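Local coordinates for protein arginase, mitochondrial (Medicago truncatula, PDB 6VSS) that hydrolyses L-arginine to urea and L-ornithine and agmatine to urea and putrescine, using two manganese ions in each subunit of a homohexamer, at residues 88-102 and 325-337. Residues are numbered along the deposited sequence; the frame is centred on the assembly and turned at random.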
ATOM      1  N   ILE B  88      -8.398  17.813   4.736  1.00 24.05           N
ATOM      2  CA  ILE B  88      -7.535  19.009   4.476  1.00 24.85           C
ATOM      3  C   ILE B  88      -7.372  19.822   5.767  1.00 24.67           C
ATOM      4  O   ILE B  88      -6.212  20.088   6.138  1.00 25.52           O
ATOM      5  CB  ILE B  88      -8.065  19.851   3.318  1.00 24.98           C
ATOM      6  CG1 ILE B  88      -8.100  19.070   2.006  1.00 24.86           C
ATOM      7  CG2 ILE B  88      -7.245  21.125   3.154  1.00 25.11           C
ATOM      8  CD1 ILE B  88      -9.014  19.763   0.986  1.00 24.74           C
ATOM      9  N   ARG B  89      -8.431  20.130   6.507  1.00 24.94           N
ATOM     10  CA  ARG B  89      -8.230  20.889   7.778  1.00 24.73           C
ATOM     11  C   ARG B  89      -7.280  20.133   8.713  1.00 24.62           C
ATOM     12  O   ARG B  89      -6.483  20.746   9.402  1.00 24.03           O
ATOM     13  CB  ARG B  89      -9.541  21.204   8.473  1.00 24.94           C
ATOM     14  CG  ARG B  89     -10.405  22.107   7.618  1.00 26.41           C
ATOM     15  CD  ARG B  89     -11.646  22.541   8.301  1.00 27.68           C
ATOM     16  NE  ARG B  89     -12.488  21.380   8.426  1.00 30.67           N
ATOM     17  CZ  ARG B  89     -13.482  21.073   7.582  1.00 31.92           C
ATOM     18  NH1 ARG B  89     -13.795  21.883   6.597  1.00 33.14           N
ATOM     19  NH2 ARG B  89     -14.218  20.019   7.792  1.00 32.56           N
ATOM     20  N   GLU B  90      -7.464  18.855   8.876  1.00 24.78           N
ATOM     21  CA  GLU B  90      -6.574  18.124   9.794  1.00 25.93           C
ATOM     22  C   GLU B  90      -5.125  18.298   9.309  1.00 24.75           C
ATOM     23  O   GLU B  90      -4.242  18.414  10.131  1.00 24.10           O
ATOM     24  CB  GLU B  90      -6.957  16.648   9.862  1.00 27.41           C
ATOM     25  CG  GLU B  90      -5.816  15.857  10.424  1.00 30.93           C
ATOM     26  CD  GLU B  90      -6.112  14.396  10.606  1.00 34.36           C
ATOM     27  OE1 GLU B  90      -6.052  13.659   9.607  1.00 37.00           O
ATOM     28  OE2 GLU B  90      -6.441  14.029  11.734  1.00 40.47           O
ATOM     29  N   ALA B  91      -4.852  18.159   8.008  1.00 24.08           N
ATOM     30  CA  ALA B  91      -3.474  18.271   7.502  1.00 24.76           C
ATOM     31  C   ALA B  91      -2.952  19.710   7.656  1.00 25.52           C
ATOM     32  O   ALA B  91      -1.777  19.861   7.887  1.00 24.72           O
ATOM     33  CB  ALA B  91      -3.397  17.750   6.093  1.00 24.46           C
ATOM     34  N   ILE B  92      -3.794  20.741   7.547  1.00 26.78           N
ATOM     35  CA  ILE B  92      -3.331  22.132   7.753  1.00 29.05           C
ATOM     36  C   ILE B  92      -2.748  22.224   9.152  1.00 32.64           C
ATOM     37  O   ILE B  92      -1.746  22.922   9.327  1.00 31.43           O
ATOM     38  CB  ILE B  92      -4.459  23.157   7.582  1.00 28.62           C
ATOM     39  CG1 ILE B  92      -4.831  23.325   6.116  1.00 29.14           C
ATOM     40  CG2 ILE B  92      -4.082  24.492   8.188  1.00 29.18           C
ATOM     41  CD1 ILE B  92      -6.187  24.030   5.955  1.00 29.89           C
ATOM     42  N   TRP B  93      -3.475  21.638  10.095  1.00 37.57           N
ATOM     43  CA  TRP B  93      -3.252  21.751  11.546  1.00 41.52           C
ATOM     44  C   TRP B  93      -2.510  20.474  12.005  1.00 47.02           C
ATOM     45  O   TRP B  93      -2.624  20.170  13.160  1.00 53.21           O
ATOM     46  CB  TRP B  93      -4.620  22.110  12.170  1.00 41.14           C
ATOM     47  CG  TRP B  93      -4.986  23.569  11.968  1.00 42.35           C
ATOM     48  CD1 TRP B  93      -4.210  24.604  12.413  1.00 44.52           C
ATOM     49  CD2 TRP B  93      -6.084  24.212  11.250  1.00 41.85           C
ATOM     50  NE1 TRP B  93      -4.711  25.821  12.021  1.00 43.76           N
ATOM     51  CE2 TRP B  93      -5.880  25.620  11.334  1.00 43.17           C
ATOM     52  CE3 TRP B  93      -7.203  23.775  10.506  1.00 44.19           C
ATOM     53  CZ2 TRP B  93      -6.757  26.564  10.767  1.00 41.76           C
ATOM     54  CZ3 TRP B  93      -8.064  24.703   9.928  1.00 41.86           C
ATOM     55  CH2 TRP B  93      -7.829  26.082  10.038  1.00 42.32           C
ATOM     56  N   CYS B  94      -1.642  19.851  11.156  1.00 51.34           N
ATOM     57  CA  CYS B  94      -0.952  18.523  11.347  1.00 55.51           C
ATOM     58  C   CYS B  94       0.377  18.600  12.130  1.00 61.63           C
ATOM     59  O   CYS B  94       1.213  19.504  11.844  1.00 62.03           O
ATOM     60  CB  CYS B  94      -0.603  17.866  10.010  1.00 60.47           C
ATOM     61  SG  CYS B  94       0.680  16.566  10.066  1.00 66.43           S
ATOM     62  N   ASP B  95       0.641  17.622  12.998  1.00 61.45           N
ATOM     63  CA  ASP B  95       1.776  17.657  13.966  1.00 66.05           C
ATOM     64  C   ASP B  95       3.174  17.755  13.326  1.00 67.60           C
ATOM     65  O   ASP B  95       4.090  18.220  14.026  1.00 75.49           O
ATOM     66  CB  ASP B  95       1.675  16.487  14.951  1.00 70.28           C
ATOM     67  CG  ASP B  95       2.933  16.231  15.763  1.00 74.75           C
ATOM     68  OD1 ASP B  95       3.978  15.932  15.151  1.00 75.88           O
ATOM     69  OD2 ASP B  95       2.855  16.323  17.004  1.00 77.88           O
ATOM     70  N   SER B  96       3.344  17.321  12.077  1.00 61.66           N
ATOM     71  CA  SER B  96       4.681  17.216  11.425  1.00 59.99           C
ATOM     72  C   SER B  96       5.122  18.583  10.843  1.00 53.78           C
ATOM     73  O   SER B  96       6.319  18.721  10.512  1.00 51.81           O
ATOM     74  CB  SER B  96       4.707  16.057  10.392  1.00 61.05           C
ATOM     75  OG  SER B  96       4.079  16.367   9.142  1.00 61.04           O
ATOM     76  N   THR B  97       4.200  19.558  10.776  1.00 50.71           N
ATOM     77  CA  THR B  97       4.333  20.878  10.107  1.00 51.65           C
ATOM     78  C   THR B  97       4.420  22.000  11.162  1.00 51.77           C
ATOM     79  O   THR B  97       3.738  21.855  12.197  1.00 55.95           O
ATOM     80  CB  THR B  97       3.130  21.060   9.169  1.00 53.04           C
ATOM     81  OG1 THR B  97       1.924  21.299   9.885  1.00 52.18           O
ATOM     82  CG2 THR B  97       2.889  19.847   8.298  1.00 53.90           C
ATOM     83  N   ASN B  98       5.213  23.068  10.989  1.00 47.11           N
ATOM     84  CA  ASN B  98       5.040  24.257  11.876  1.00 49.16           C
ATOM     85  C   ASN B  98       3.862  25.034  11.294  1.00 45.29           C
ATOM     86  O   ASN B  98       3.301  24.586  10.309  1.00 43.63           O
ATOM     87  CB  ASN B  98       6.286  25.129  12.108  1.00 50.62           C
ATOM     88  CG  ASN B  98       6.972  25.522  10.820  1.00 51.86           C
ATOM     89  OD1 ASN B  98       6.338  26.084   9.926  1.00 49.89           O
ATOM     90  ND2 ASN B  98       8.256  25.209  10.716  1.00 51.12           N
ATOM     91  N   SER B  99       3.489  26.126  11.926  1.00 46.11           N
ATOM     92  CA  SER B  99       2.309  26.925  11.547  1.00 46.37           C
ATOM     93  C   SER B  99       2.746  28.200  10.812  1.00 42.63           C
ATOM     94  O   SER B  99       1.969  29.142  10.846  1.00 41.80           O
ATOM     95  CB  SER B  99       1.513  27.241  12.768  1.00 50.17           C
ATOM     96  OG  SER B  99       2.132  28.314  13.475  1.00 58.92           O
ATOM     97  N   THR B 100       3.908  28.210  10.146  1.00 40.49           N
ATOM     98  CA  THR B 100       4.366  29.367   9.311  1.00 41.15           C
ATOM     99  C   THR B 100       4.319  29.026   7.807  1.00 38.12           C
ATOM    100  O   THR B 100       4.843  27.992   7.417  1.00 39.03           O
ATOM    101  CB  THR B 100       5.758  29.872   9.729  1.00 42.32           C
ATOM    102  OG1 THR B 100       5.732  30.057  11.142  1.00 43.64           O
ATOM    103  CG2 THR B 100       6.140  31.164   9.048  1.00 41.65           C
ATOM    104  N   THR B 101       3.694  29.885   6.994  1.00 35.72           N
ATOM    105  CA  THR B 101       3.663  29.774   5.528  1.00 34.19           C
ATOM    106  C   THR B 101       5.063  30.088   5.008  1.00 33.85           C
ATOM    107  O   THR B 101       5.859  30.590   5.769  1.00 31.19           O
ATOM    108  CB  THR B 101       2.594  30.660   4.895  1.00 34.20           C
ATOM    109  OG1 THR B 101       3.052  32.021   4.870  1.00 33.67           O
ATOM    110  CG2 THR B 101       1.261  30.489   5.592  1.00 33.71           C
ATOM    111  N   GLU B 102       5.305  29.748   3.747  1.00 34.98           N
ATOM    112  CA  GLU B 102       6.634  29.786   3.104  1.00 37.57           C
ATOM    113  C   GLU B 102       7.158  31.211   3.196  1.00 38.59           C
ATOM    114  O   GLU B 102       8.374  31.366   3.502  1.00 38.07           O
ATOM    115  CB  GLU B 102       6.564  29.286   1.664  1.00 38.61           C
ATOM    116  CG  GLU B 102       6.593  27.770   1.542  1.00 38.17           C
ATOM    117  CD  GLU B 102       7.322  27.232   0.313  1.00 37.56           C
ATOM    118  OE1 GLU B 102       7.725  28.035  -0.521  1.00 38.96           O
ATOM    119  OE2 GLU B 102       7.488  26.008   0.201  1.00 34.73           O
ATOM    120  N   ALA B 325      -3.261  14.851   1.131  1.00 22.63           N
ATOM    121  CA  ALA B 325      -3.910  15.729   2.131  1.00 22.57           C
ATOM    122  C   ALA B 325      -2.960  16.895   2.468  1.00 22.21           C
ATOM    123  O   ALA B 325      -3.391  18.071   2.514  1.00 21.13           O
ATOM    124  CB  ALA B 325      -4.300  14.946   3.359  1.00 23.16           C
ATOM    125  N   LEU B 326      -1.686  16.549   2.687  1.00 22.49           N
ATOM    126  CA  LEU B 326      -0.612  17.530   2.990  1.00 23.80           C
ATOM    127  C   LEU B 326      -0.422  18.466   1.793  1.00 22.61           C
ATOM    128  O   LEU B 326      -0.327  19.683   2.016  1.00 21.20           O
ATOM    129  CB  LEU B 326       0.679  16.767   3.300  1.00 26.45           C
ATOM    130  CG  LEU B 326       0.819  16.294   4.743  1.00 30.07           C
ATOM    131  CD1 LEU B 326       2.144  15.580   4.956  1.00 32.97           C
ATOM    132  CD2 LEU B 326       0.682  17.462   5.706  1.00 31.81           C
ATOM    133  N   VAL B 327      -0.397  17.918   0.573  1.00 21.12           N
ATOM    134  CA  VAL B 327      -0.271  18.768  -0.618  1.00 20.88           C
ATOM    135  C   VAL B 327      -1.466  19.773  -0.662  1.00 20.81           C
ATOM    136  O   VAL B 327      -1.295  21.001  -0.874  1.00 20.62           O
ATOM    137  CB  VAL B 327      -0.149  17.852  -1.856  1.00 20.48           C
ATOM    138  CG1 VAL B 327      -0.447  18.590  -3.127  1.00 20.29           C
ATOM    139  CG2 VAL B 327       1.205  17.122  -1.935  1.00 20.29           C
ATOM    140  N   ALA B 328      -2.667  19.302  -0.579  1.00 20.41           N
ATOM    141  CA  ALA B 328      -3.864  20.179  -0.599  1.00 20.75           C
ATOM    142  C   ALA B 328      -3.772  21.222   0.552  1.00 21.31           C
ATOM    143  O   ALA B 328      -4.075  22.385   0.328  1.00 21.14           O
ATOM    144  CB  ALA B 328      -5.061  19.271  -0.499  1.00 20.34           C
ATOM    145  N   ALA B 329      -3.352  20.804   1.748  1.00 22.01           N
ATOM    146  CA  ALA B 329      -3.263  21.655   2.959  1.00 22.44           C
ATOM    147  C   ALA B 329      -2.239  22.773   2.724  1.00 23.56           C
ATOM    148  O   ALA B 329      -2.579  23.944   2.943  1.00 23.63           O
ATOM    149  CB  ALA B 329      -2.917  20.815   4.146  1.00 22.17           C
ATOM    150  N   LYS B 330      -1.095  22.449   2.103  1.00 24.99           N
ATOM    151  CA  LYS B 330      -0.076  23.450   1.739  1.00 25.84           C
ATOM    152  C   LYS B 330      -0.578  24.400   0.643  1.00 25.49           C
ATOM    153  O   LYS B 330      -0.280  25.575   0.728  1.00 24.72           O
ATOM    154  CB  LYS B 330       1.226  22.786   1.324  1.00 26.78           C
ATOM    155  CG  LYS B 330       2.324  23.823   1.141  1.00 27.44           C
ATOM    156  CD  LYS B 330       3.751  23.311   1.275  1.00 28.34           C
ATOM    157  CE  LYS B 330       4.752  24.448   1.085  1.00 29.88           C
ATOM    158  NZ  LYS B 330       6.120  24.042   1.471  1.00 31.29           N
ATOM    159  N   LEU B 331      -1.281  23.915  -0.377  1.00 25.59           N
ATOM    160  CA  LEU B 331      -1.971  24.818  -1.350  1.00 25.76           C
ATOM    161  C   LEU B 331      -2.919  25.755  -0.599  1.00 25.47           C
ATOM    162  O   LEU B 331      -2.907  26.946  -0.909  1.00 26.14           O
ATOM    163  CB  LEU B 331      -2.681  24.042  -2.467  1.00 25.30           C
ATOM    164  CG  LEU B 331      -1.757  23.140  -3.297  1.00 25.62           C
ATOM    165  CD1 LEU B 331      -2.578  22.219  -4.172  1.00 25.70           C
ATOM    166  CD2 LEU B 331      -0.799  23.970  -4.137  1.00 25.55           C
ATOM    167  N   VAL B 332      -3.685  25.262   0.364  1.00 25.86           N
ATOM    168  CA  VAL B 332      -4.631  26.117   1.143  1.00 26.17           C
ATOM    169  C   VAL B 332      -3.816  27.154   1.918  1.00 25.85           C
ATOM    170  O   VAL B 332      -4.197  28.341   1.913  1.00 24.16           O
ATOM    171  CB  VAL B 332      -5.576  25.313   2.065  1.00 26.63           C
ATOM    172  CG1 VAL B 332      -6.559  26.216   2.772  1.00 26.38           C
ATOM    173  CG2 VAL B 332      -6.413  24.326   1.264  1.00 27.88           C
ATOM    174  N   ARG B 333      -2.738  26.738   2.567  1.00 26.13           N
ATOM    175  CA  ARG B 333      -1.927  27.636   3.430  1.00 27.61           C
ATOM    176  C   ARG B 333      -1.336  28.763   2.577  1.00 27.37           C
ATOM    177  O   ARG B 333      -1.402  29.915   2.976  1.00 28.28           O
ATOM    178  CB  ARG B 333      -0.830  26.865   4.161  1.00 28.60           C
ATOM    179  CG  ARG B 333      -1.364  26.091   5.359  1.00 29.97           C
ATOM    180  CD  ARG B 333      -0.533  24.861   5.699  1.00 32.15           C
ATOM    181  NE  ARG B 333       0.834  25.233   6.029  1.00 34.39           N
ATOM    182  CZ  ARG B 333       1.507  24.876   7.114  1.00 36.40           C
ATOM    183  NH1 ARG B 333       0.947  24.139   8.053  1.00 38.52           N
ATOM    184  NH2 ARG B 333       2.718  25.368   7.308  1.00 38.53           N
ATOM    185  N   GLU B 334      -0.823  28.461   1.405  1.00 26.88           N
ATOM    186  CA  GLU B 334      -0.142  29.476   0.617  1.00 27.34           C
ATOM    187  C   GLU B 334      -1.201  30.364  -0.049  1.00 27.98           C
ATOM    188  O   GLU B 334      -0.951  31.547  -0.192  1.00 27.27           O
ATOM    189  CB  GLU B 334       0.813  28.745  -0.286  1.00 28.32           C
ATOM    190  CG  GLU B 334       1.869  27.968   0.484  1.00 29.90           C
ATOM    191  CD  GLU B 334       2.853  28.830   1.264  1.00 31.26           C
ATOM    192  OE1 GLU B 334       3.230  29.916   0.779  1.00 31.75           O
ATOM    193  OE2 GLU B 334       3.207  28.423   2.367  1.00 33.49           O
ATOM    194  N   LEU B 335      -2.352  29.826  -0.440  1.00 28.15           N
ATOM    195  CA  LEU B 335      -3.470  30.662  -0.952  1.00 28.06           C
ATOM    196  C   LEU B 335      -3.933  31.614   0.146  1.00 28.91           C
ATOM    197  O   LEU B 335      -4.105  32.810  -0.170  1.00 28.92           O
ATOM    198  CB  LEU B 335      -4.610  29.785  -1.487  1.00 28.13           C
ATOM    199  CG  LEU B 335      -5.889  30.528  -1.942  1.00 28.62           C
ATOM    200  CD1 LEU B 335      -5.567  31.692  -2.842  1.00 29.08           C
ATOM    201  CD2 LEU B 335      -6.821  29.576  -2.693  1.00 28.36           C
ATOM    202  N   ALA B 336      -4.176  31.121   1.379  1.00 28.96           N
ATOM    203  CA  ALA B 336      -4.557  31.966   2.538  1.00 28.64           C
ATOM    204  C   ALA B 336      -3.510  33.087   2.767  1.00 29.30           C
ATOM    205  O   ALA B 336      -3.916  34.225   2.966  1.00 27.33           O
ATOM    206  CB  ALA B 336      -4.781  31.153   3.787  1.00 27.93           C
ATOM    207  N   ALA B 337      -2.211  32.761   2.761  1.00 30.00           N
ATOM    208  CA  ALA B 337      -1.086  33.703   2.937  1.00 30.30           C
ATOM    209  C   ALA B 337      -1.204  34.851   1.926  1.00 32.36           C
ATOM    210  O   ALA B 337      -0.878  36.003   2.288  1.00 33.53           O
ATOM    211  CB  ALA B 337       0.243  32.976   2.829  1.00 30.03           C
TER
HETATM  212  O   HOH W   1       3.564  32.153   2.341  1.00 31.86           O
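R333 of helix 325-337 meets I92 and N98, and shows how one guanidinium can tie a helix end to the loop that follows it. Its chain turns about the CG-CD bond (chi3 61°), and the flat group meets its partners edgewise: N98 O receives both NH1 and NH2 end-on, the latter at 3.2 Å, while NH1 also donates, at 3.2 Å, to the carbonyl O of I92, the last residue of helix 88-92. Both carbonyl oxygens lie close to the guanidinium plane, which restrains its rotation. Nearer the helix crossing (-74°) small residues permit close approach. A329 CB sits 3.7 Å from A91 CB and equally near I92 CG1, and V332 lies across I88 and I92 at about a right angle, its CG2 on I88 CG2 and its CG1 on I92 CD1. In this arginase-fold domain both helices pack against the parallel sheet, V332 touching strands 63-69 and 151-157; the loop after helix 88-92 carries D95, S96, T97 and N98 of the L-ornithine site, and S96 O is hydrogen-bonded to H283 ND1 of a neighbouring subunit. Farther along, E334 turns OE2 to E102 N, accepting on its syn lone pair (2.8 Å, N-H...O 164°), while a water joins its OE1 to T101 OG1, itself hydrogen-bonded to the backbone N of K105. The extended K330 places NZ 2.7 Å from E102 OE2, on the anti side; R292 pairs with the other oxygen of that carboxylate.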